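Long-range contacts in phosphoribosylaminoimidazole carboxylase (Treponema denticola, PDB 5C5D), which catalyses the reversible carboxylation of 5-aminoimidazole ribonucleotide (AIR) with carbon dioxide to CAIR in purine biosynthesis, and does not accept N5-CAIR: residues M1-M9 with A124-I135; E54-I65 with V76-C87. The protein carries 1 engineered substitution. All blocks are in the same frame, centred on the assembly; numbering follows the deposited sequence.

Contact 1 (M1-M9 with A124-I135)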
# COMPACT_ATOMS: atom_id res chain seq x y z
N MET D 1 -7.09 5.77 46.57
CA MET D 1 -5.79 6.40 46.24
C MET D 1 -5.78 6.91 44.79
O MET D 1 -6.63 6.56 43.97
CB MET D 1 -4.63 5.43 46.45
CG MET D 1 -3.22 6.08 46.41
SD MET D 1 -1.88 4.98 46.85
CE MET D 1 -0.48 6.06 46.53
N ARG D 2 -4.81 7.75 44.52
CA ARG D 2 -4.71 8.48 43.27
C ARG D 2 -4.44 7.56 42.08
O ARG D 2 -3.96 6.44 42.24
CB ARG D 2 -3.59 9.52 43.39
CG ARG D 2 -3.74 10.48 44.59
CD ARG D 2 -5.03 11.32 44.52
NE ARG D 2 -5.08 12.11 43.29
CZ ARG D 2 -6.18 12.39 42.61
NH1 ARG D 2 -7.37 11.95 43.01
NH2 ARG D 2 -6.10 13.12 41.50
N PRO D 3 -4.75 8.03 40.88
CA PRO D 3 -4.49 7.23 39.69
C PRO D 3 -3.01 6.90 39.47
O PRO D 3 -2.13 7.59 39.99
CB PRO D 3 -5.02 8.11 38.56
CG PRO D 3 -6.15 8.89 39.20
CD PRO D 3 -5.60 9.20 40.57
N LEU D 4 -2.77 5.83 38.71
CA LEU D 4 -1.43 5.38 38.36
C LEU D 4 -1.44 4.93 36.90
O LEU D 4 -2.32 4.20 36.49
CB LEU D 4 -0.98 4.23 39.26
CG LEU D 4 0.38 3.65 38.91
CD1 LEU D 4 1.43 4.72 39.14
CD2 LEU D 4 0.68 2.42 39.75
N VAL D 5 -0.45 5.35 36.13
CA VAL D 5 -0.29 4.86 34.78
C VAL D 5 1.02 4.11 34.71
O VAL D 5 2.07 4.65 35.02
CB VAL D 5 -0.26 5.99 33.75
CG1 VAL D 5 0.03 5.44 32.35
CG2 VAL D 5 -1.57 6.75 33.73
N ILE D 6 0.96 2.85 34.29
CA ILE D 6 2.14 2.04 34.13
C ILE D 6 2.50 2.10 32.66
O ILE D 6 1.73 1.65 31.82
CB ILE D 6 1.91 0.58 34.56
CG1 ILE D 6 1.51 0.50 36.04
CG2 ILE D 6 3.15 -0.23 34.26
CD1 ILE D 6 0.01 0.67 36.33
N ILE D 7 3.68 2.62 32.38
CA ILE D 7 4.19 2.69 31.01
C ILE D 7 5.14 1.54 30.84
O ILE D 7 6.21 1.53 31.45
CB ILE D 7 4.91 4.01 30.74
CG1 ILE D 7 3.98 5.17 31.05
CG2 ILE D 7 5.39 4.06 29.28
CD1 ILE D 7 4.66 6.53 31.00
N LEU D 8 4.74 0.54 30.05
CA LEU D 8 5.54 -0.68 29.88
C LEU D 8 6.01 -0.81 28.45
O LEU D 8 5.19 -0.83 27.52
CB LEU D 8 4.73 -1.91 30.29
CG LEU D 8 5.41 -3.24 30.00
CD1 LEU D 8 6.73 -3.40 30.74
CD2 LEU D 8 4.46 -4.38 30.35
N MET D 9 7.33 -0.89 28.27
CA MET D 9 7.89 -0.95 26.93
C MET D 9 8.64 -2.26 26.72
O MET D 9 9.19 -2.83 27.66
CB MET D 9 8.83 0.24 26.71
CG MET D 9 10.12 0.08 27.43
SD MET D 9 11.09 1.63 27.41
CE MET D 9 10.34 2.47 28.79
N ALA D 124 -5.28 8.94 28.55
CA ALA D 124 -5.25 8.38 29.91
C ALA D 124 -5.90 9.37 30.89
O ALA D 124 -6.72 9.00 31.75
CB ALA D 124 -3.85 8.06 30.33
N ALA D 125 -5.51 10.64 30.80
CA ALA D 125 -6.05 11.63 31.70
C ALA D 125 -7.56 11.72 31.54
O ALA D 125 -8.30 11.83 32.53
CB ALA D 125 -5.38 13.01 31.45
N ARG D 126 -8.04 11.66 30.31
CA ARG D 126 -9.48 11.80 30.08
C ARG D 126 -10.26 10.57 30.52
O ARG D 126 -11.44 10.69 30.86
CB ARG D 126 -9.73 12.16 28.61
CG ARG D 126 -9.18 13.55 28.33
CD ARG D 126 -9.20 13.91 26.86
NE ARG D 126 -10.54 14.21 26.40
CZ ARG D 126 -10.84 14.46 25.14
NH1 ARG D 126 -9.89 14.43 24.22
NH2 ARG D 126 -12.10 14.71 24.79
N ILE D 127 -9.61 9.41 30.55
CA ILE D 127 -10.23 8.21 31.12
C ILE D 127 -10.44 8.39 32.62
O ILE D 127 -11.55 8.18 33.13
CB ILE D 127 -9.40 6.95 30.82
CG1 ILE D 127 -9.68 6.52 29.38
CG2 ILE D 127 -9.76 5.82 31.78
CD1 ILE D 127 -8.67 5.62 28.80
N PHE D 128 -9.41 8.85 33.35
CA PHE D 128 -9.58 9.08 34.79
C PHE D 128 -10.58 10.20 35.05
O PHE D 128 -11.29 10.18 36.06
CB PHE D 128 -8.26 9.41 35.49
CG PHE D 128 -7.21 8.33 35.40
CD1 PHE D 128 -7.45 7.04 35.89
CD2 PHE D 128 -5.98 8.60 34.85
CE1 PHE D 128 -6.47 6.06 35.82
CE2 PHE D 128 -5.00 7.63 34.78
CZ PHE D 128 -5.24 6.35 35.26
N SER D 129 -10.66 11.15 34.12
CA SER D 129 -11.47 12.35 34.34
C SER D 129 -12.96 12.07 34.41
O SER D 129 -13.70 12.93 34.88
CB SER D 129 -11.20 13.38 33.24
OG SER D 129 -12.01 13.10 32.10
N LEU D 130 -13.41 10.92 33.91
CA LEU D 130 -14.84 10.54 34.05
C LEU D 130 -15.26 10.47 35.52
O LEU D 130 -16.46 10.63 35.86
CB LEU D 130 -15.11 9.20 33.37
CG LEU D 130 -14.77 9.03 31.88
CD1 LEU D 130 -15.42 7.73 31.41
CD2 LEU D 130 -15.12 10.20 31.02
N TYR D 131 -14.30 10.23 36.42
CA TYR D 131 -14.60 10.10 37.85
C TYR D 131 -13.75 11.02 38.73
O TYR D 131 -14.00 11.14 39.94
CB TYR D 131 -14.39 8.65 38.30
CG TYR D 131 -15.34 7.65 37.69
CD1 TYR D 131 -16.51 7.29 38.36
CD2 TYR D 131 -15.10 7.06 36.47
CE1 TYR D 131 -17.38 6.39 37.81
CE2 TYR D 131 -16.00 6.15 35.93
CZ TYR D 131 -17.12 5.82 36.61
OH TYR D 131 -18.02 4.89 36.07
N ASP D 132 -12.74 11.64 38.15
CA ASP D 132 -11.79 12.47 38.89
C ASP D 132 -11.84 13.93 38.46
O ASP D 132 -11.35 14.27 37.39
CB ASP D 132 -10.38 11.92 38.70
CG ASP D 132 -9.38 12.56 39.64
OD1 ASP D 132 -9.40 13.81 39.82
OD2 ASP D 132 -8.57 11.81 40.20
N LYS D 133 -12.44 14.77 39.30
CA LYS D 133 -12.71 16.17 38.95
C LYS D 133 -11.44 16.98 38.82
O LYS D 133 -11.38 17.91 38.02
CB LYS D 133 -13.58 16.86 40.01
CG LYS D 133 -15.05 16.88 39.73
CD LYS D 133 -15.76 17.70 40.82
CE LYS D 133 -17.22 17.95 40.51
NZ LYS D 133 -17.97 16.69 40.34
N GLU D 134 -10.45 16.66 39.65
CA GLU D 134 -9.22 17.44 39.61
C GLU D 134 -8.50 17.19 38.29
O GLU D 134 -7.98 18.12 37.68
CB GLU D 134 -8.33 17.09 40.80
CG GLU D 134 -8.89 17.61 42.11
CD GLU D 134 -7.97 17.39 43.28
OE1 GLU D 134 -6.87 16.82 43.09
OE2 GLU D 134 -8.34 17.79 44.41
N ILE D 135 -8.47 15.95 37.84
CA ILE D 135 -7.85 15.66 36.55
C ILE D 135 -8.70 16.28 35.42
O ILE D 135 -8.16 16.80 34.44
CB ILE D 135 -7.64 14.15 36.34
CG1 ILE D 135 -6.56 13.66 37.32
CG2 ILE D 135 -7.21 13.84 34.91
CD1 ILE D 135 -6.45 12.15 37.40

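Contact 2 (E54-I65 with V76-C87)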
# COMPACT_ATOMS: atom_id res chain seq x y z
N GLU D 54 -1.36 -5.00 39.50
CA GLU D 54 -2.79 -5.35 39.52
C GLU D 54 -3.36 -5.45 40.93
O GLU D 54 -4.56 -5.23 41.15
CB GLU D 54 -3.02 -6.65 38.76
CG GLU D 54 -3.06 -6.48 37.25
CD GLU D 54 -4.26 -5.70 36.80
OE1 GLU D 54 -5.36 -6.30 36.72
OE2 GLU D 54 -4.11 -4.48 36.54
N ALA D 55 -2.50 -5.79 41.89
CA ALA D 55 -2.86 -5.93 43.29
C ALA D 55 -3.04 -4.57 43.99
O ALA D 55 -3.55 -4.50 45.12
CB ALA D 55 -1.79 -6.75 43.99
N LEU D 56 -2.66 -3.48 43.34
CA LEU D 56 -2.82 -2.16 43.96
C LEU D 56 -4.28 -1.66 43.88
O LEU D 56 -4.88 -1.63 42.81
CB LEU D 56 -1.89 -1.14 43.29
CG LEU D 56 -0.40 -1.51 43.23
CD1 LEU D 56 0.35 -0.46 42.44
CD2 LEU D 56 0.24 -1.67 44.59
N ASP D 57 -4.83 -1.26 45.02
CA ASP D 57 -6.17 -0.71 45.02
C ASP D 57 -6.13 0.78 44.69
O ASP D 57 -6.24 1.63 45.57
CB ASP D 57 -6.83 -0.94 46.38
CG ASP D 57 -8.25 -0.35 46.47
OD1 ASP D 57 -8.95 -0.22 45.43
OD2 ASP D 57 -8.66 -0.02 47.60
N ARG D 58 -5.98 1.06 43.41
CA ARG D 58 -6.05 2.41 42.89
C ARG D 58 -6.39 2.31 41.42
O ARG D 58 -6.13 1.29 40.80
CB ARG D 58 -4.72 3.14 43.09
CG ARG D 58 -3.57 2.53 42.35
CD ARG D 58 -2.23 3.02 42.94
NE ARG D 58 -1.99 4.42 42.63
CZ ARG D 58 -0.83 5.06 42.83
NH1 ARG D 58 0.21 4.45 43.37
NH2 ARG D 58 -0.73 6.34 42.45
N PRO D 59 -7.01 3.36 40.86
CA PRO D 59 -7.33 3.34 39.43
C PRO D 59 -6.08 3.30 38.61
O PRO D 59 -5.21 4.13 38.85
CB PRO D 59 -8.08 4.65 39.20
CG PRO D 59 -8.32 5.23 40.55
CD PRO D 59 -7.39 4.62 41.50
N LYS D 60 -5.97 2.37 37.67
CA LYS D 60 -4.76 2.30 36.87
C LYS D 60 -5.03 2.07 35.42
O LYS D 60 -6.04 1.50 35.04
CB LYS D 60 -3.83 1.22 37.41
CG LYS D 60 -4.33 -0.16 37.43
CD LYS D 60 -3.53 -0.93 38.51
CE LYS D 60 -4.36 -1.94 39.20
NZ LYS D 60 -5.47 -1.36 39.93
N LEU D 61 -4.08 2.55 34.62
CA LEU D 61 -4.03 2.28 33.20
C LEU D 61 -2.64 1.77 32.85
O LEU D 61 -1.68 2.15 33.51
CB LEU D 61 -4.35 3.52 32.37
CG LEU D 61 -5.79 4.01 32.45
CD1 LEU D 61 -5.88 5.33 31.74
CD2 LEU D 61 -6.78 3.01 31.85
N TYR D 62 -2.55 0.93 31.83
CA TYR D 62 -1.28 0.53 31.27
C TYR D 62 -1.15 1.12 29.89
O TYR D 62 -2.10 1.02 29.11
CB TYR D 62 -1.18 -1.00 31.22
CG TYR D 62 -1.28 -1.65 32.59
CD1 TYR D 62 -2.52 -1.85 33.18
CD2 TYR D 62 -0.16 -2.07 33.27
CE1 TYR D 62 -2.62 -2.44 34.43
CE2 TYR D 62 -0.24 -2.67 34.49
CZ TYR D 62 -1.48 -2.86 35.08
OH TYR D 62 -1.61 -3.44 36.33
N ILE D 63 -0.01 1.74 29.60
CA ILE D 63 0.29 2.20 28.24
C ILE D 63 1.44 1.32 27.76
O ILE D 63 2.52 1.33 28.36
CB ILE D 63 0.64 3.68 28.19
CG1 ILE D 63 -0.53 4.53 28.68
CG2 ILE D 63 1.04 4.09 26.77
CD1 ILE D 63 -0.19 6.05 28.75
N THR D 64 1.21 0.58 26.69
CA THR D 64 2.15 -0.42 26.21
C THR D 64 2.81 -0.01 24.91
O THR D 64 2.16 0.39 23.96
CB THR D 64 1.44 -1.76 26.06
OG1 THR D 64 0.23 -1.54 25.31
CG2 THR D 64 1.14 -2.34 27.45
N ILE D 65 4.13 -0.07 24.94
CA ILE D 65 4.98 0.39 23.84
C ILE D 65 5.84 -0.72 23.27
O ILE D 65 6.72 -1.20 23.94
CB ILE D 65 5.94 1.48 24.32
CG1 ILE D 65 5.15 2.65 24.92
CG2 ILE D 65 6.80 2.00 23.20
CD1 ILE D 65 6.05 3.56 25.76
N VAL D 76 -0.58 -7.83 27.50
CA VAL D 76 -0.91 -7.11 28.71
C VAL D 76 -2.43 -6.92 28.81
O VAL D 76 -3.02 -7.14 29.86
CB VAL D 76 -0.23 -5.74 28.74
CG1 VAL D 76 -0.72 -4.88 29.91
CG2 VAL D 76 1.30 -5.91 28.81
N ASP D 77 -3.06 -6.51 27.72
CA ASP D 77 -4.50 -6.33 27.72
C ASP D 77 -5.27 -7.62 28.07
O ASP D 77 -6.31 -7.58 28.76
CB ASP D 77 -4.98 -5.83 26.36
CG ASP D 77 -6.36 -5.30 26.43
OD1 ASP D 77 -6.51 -4.11 26.81
OD2 ASP D 77 -7.28 -6.09 26.14
N GLY D 78 -4.76 -8.77 27.65
CA GLY D 78 -5.41 -10.02 28.00
C GLY D 78 -5.23 -10.44 29.45
O GLY D 78 -5.98 -11.27 29.96
N PHE D 79 -4.24 -9.86 30.11
CA PHE D 79 -3.92 -10.22 31.49
C PHE D 79 -4.62 -9.32 32.52
O PHE D 79 -5.18 -9.82 33.52
CB PHE D 79 -2.40 -10.15 31.70
CG PHE D 79 -1.98 -10.71 33.04
CD1 PHE D 79 -1.69 -12.05 33.18
CD2 PHE D 79 -1.95 -9.90 34.16
CE1 PHE D 79 -1.36 -12.58 34.41
CE2 PHE D 79 -1.62 -10.42 35.40
CZ PHE D 79 -1.32 -11.76 35.51
N VAL D 80 -4.57 -8.00 32.32
CA VAL D 80 -5.03 -7.08 33.36
C VAL D 80 -6.54 -6.88 33.29
O VAL D 80 -7.17 -7.18 32.27
CB VAL D 80 -4.33 -5.70 33.26
CG1 VAL D 80 -2.82 -5.84 33.31
CG2 VAL D 80 -4.67 -4.98 31.95
N LYS D 81 -7.10 -6.41 34.40
CA LYS D 81 -8.55 -6.25 34.54
C LYS D 81 -9.07 -5.07 33.74
O LYS D 81 -10.05 -5.18 32.99
CB LYS D 81 -8.93 -6.07 36.01
CG LYS D 81 -8.59 -7.26 36.90
CD LYS D 81 -9.15 -7.09 38.33
CE LYS D 81 -8.65 -5.82 39.02
NZ LYS D 81 -7.16 -5.75 39.12
N GLY D 82 -8.43 -3.92 33.95
CA GLY D 82 -8.91 -2.65 33.43
C GLY D 82 -8.38 -2.34 32.05
O GLY D 82 -7.75 -3.16 31.40
N ALA D 83 -8.65 -1.12 31.60
CA ALA D 83 -8.29 -0.73 30.24
C ALA D 83 -6.80 -0.56 30.06
O ALA D 83 -6.04 -0.31 31.01
CB ALA D 83 -9.00 0.56 29.91
N THR D 84 -6.38 -0.68 28.80
CA THR D 84 -5.01 -0.40 28.41
C THR D 84 -5.00 0.42 27.14
O THR D 84 -5.99 0.49 26.42
CB THR D 84 -4.19 -1.68 28.18
OG1 THR D 84 -4.57 -2.32 26.96
CG2 THR D 84 -4.37 -2.67 29.33
N ILE D 85 -3.86 1.03 26.90
CA ILE D 85 -3.62 1.91 25.73
C ILE D 85 -2.35 1.42 25.02
O ILE D 85 -1.32 1.26 25.65
CB ILE D 85 -3.44 3.36 26.19
CG1 ILE D 85 -4.70 3.89 26.87
CG2 ILE D 85 -3.01 4.28 25.01
CD1 ILE D 85 -4.48 5.20 27.60
N ALA D 86 -2.44 1.18 23.71
CA ALA D 86 -1.26 0.89 22.89
C ALA D 86 -0.75 2.17 22.27
O ALA D 86 -1.51 2.87 21.63
CB ALA D 86 -1.61 -0.09 21.79
N CYS D 87 0.53 2.45 22.41
CA CYS D 87 1.13 3.61 21.78
C CYS D 87 2.48 3.16 21.23
O CYS D 87 3.52 3.34 21.89
CB CYS D 87 1.27 4.75 22.76
SG CYS D 87 1.88 6.27 21.97
O HOH W 1 -6.22 -3.01 35.48
O HOH W 2 -5.98 -1.02 33.74
O HOH W 3 -2.03 -2.96 26.15

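Contact 1 (M1-M9 with A124-I135)
With CG of Phe128 turned anti to its carbonyl carbon (chi1 -61°), the benzyl group leans off helix 117-129 and turns one face of its ring to Pro3; a chain folded at chi2 and chi3 bends the Arg2 guanidinium back toward Asp132. Pro3 CB is 3.5 Å from the centroid of the Phe128 ring, 3° off the normal, a CH-pi contact over the centre of the face. Val5 comes to the same ring at its edge, where its CG2 lies 3.7 Å from Phe128 CE2. On the helix 133-157 side, Ile135 CD1 abuts Pro3 CG at 3.7 Å. Arg2 and Asp132 form a salt bridge in which NH1 and NH2 of Arg2 both stand 3.1 Å from OD2 of Asp132, but the guanidinium and carboxylate planes are 67° apart and both bonds are bent and weak. The other oxygen, Asp132 OD1, caps helix 133-157 by accepting from Ile135 N at 3.1 Å. Tyr131 of a second subunit packs on Pro3 and Phe128. Asp132 thus divides its carboxylate between a helix N-terminus and an arginine, both of which would probably stabilise its negative charge, beside an apolar seam fastening the first strand to the C-terminal helices.

Contact 2 (E54-I65 with V76-C87)
Tyr62 O accepts from Ile85 N and Ile85 O from Thr64 N, both at 2.8 Å; Cys87 N to Thr64 O continues this parallel ladder between strands 60-65 and 84-86. Together with helix 72-79 they make a beta-alpha-beta crossover unit. Apolar packing fills both faces of the strand pair. Ile63 and Ile85 lie side by side on one, and at the strand end Ile65 packs on Asp14, a substrate-binding residue. On the other, Val76 of the helix meets Thr64 tip to tip, CG2 to CG2 at 3.8 Å, and Val80 lays CG1 over the rim of the Tyr62 ring, 3.9 Å from its centroid, in a CH-pi contact. Polar bonds, one of them a salt bridge, gather on Glu54, folded at chi2 (-67°) so that its carboxylate doubles back beside Val80. Its OE1 is gripped from opposite faces of the carboxylate plane by Lys81, by the backbone N at 2.9 Å and by NZ, as a salt bridge, at 3.0 Å. OE2 offers its anti lone pair to Tyr62 OH at 2.7 Å, and a water links it to Gly82 N. Another water joins Thr64 OG1, which also bonds Ser73, to Thr84 OG1. The lysine and these donors would probably keep Glu54 ionised, making its carboxylate a fixed anchor that ties the loop after helix 72-79 to the tyrosine on the central strand.

Strands 4-9 and 60-65 are neighbours in the parallel sheet, ordered 31-36, 4-9, 60-65, 84-86, 112-113, and through them the two contacts, with centres 11 Å apart, meet directly: Ile6 O and N lie 2.8 Å from Ile63 N and Leu61 O, probable hydrogen bonds. Along the chain both segments of contact 2 fall between those of contact 1, so a local crossover is enclosed by the closure of the N-terminal strand onto the C-terminal helices. Both also reach a second subunit, where Arg126 of contact 1 pairs with Asp77, a contact 2 residue of that subunit. The elements packed on this sheet thus also supply part of the interface with one neighbouring subunit of the octamer.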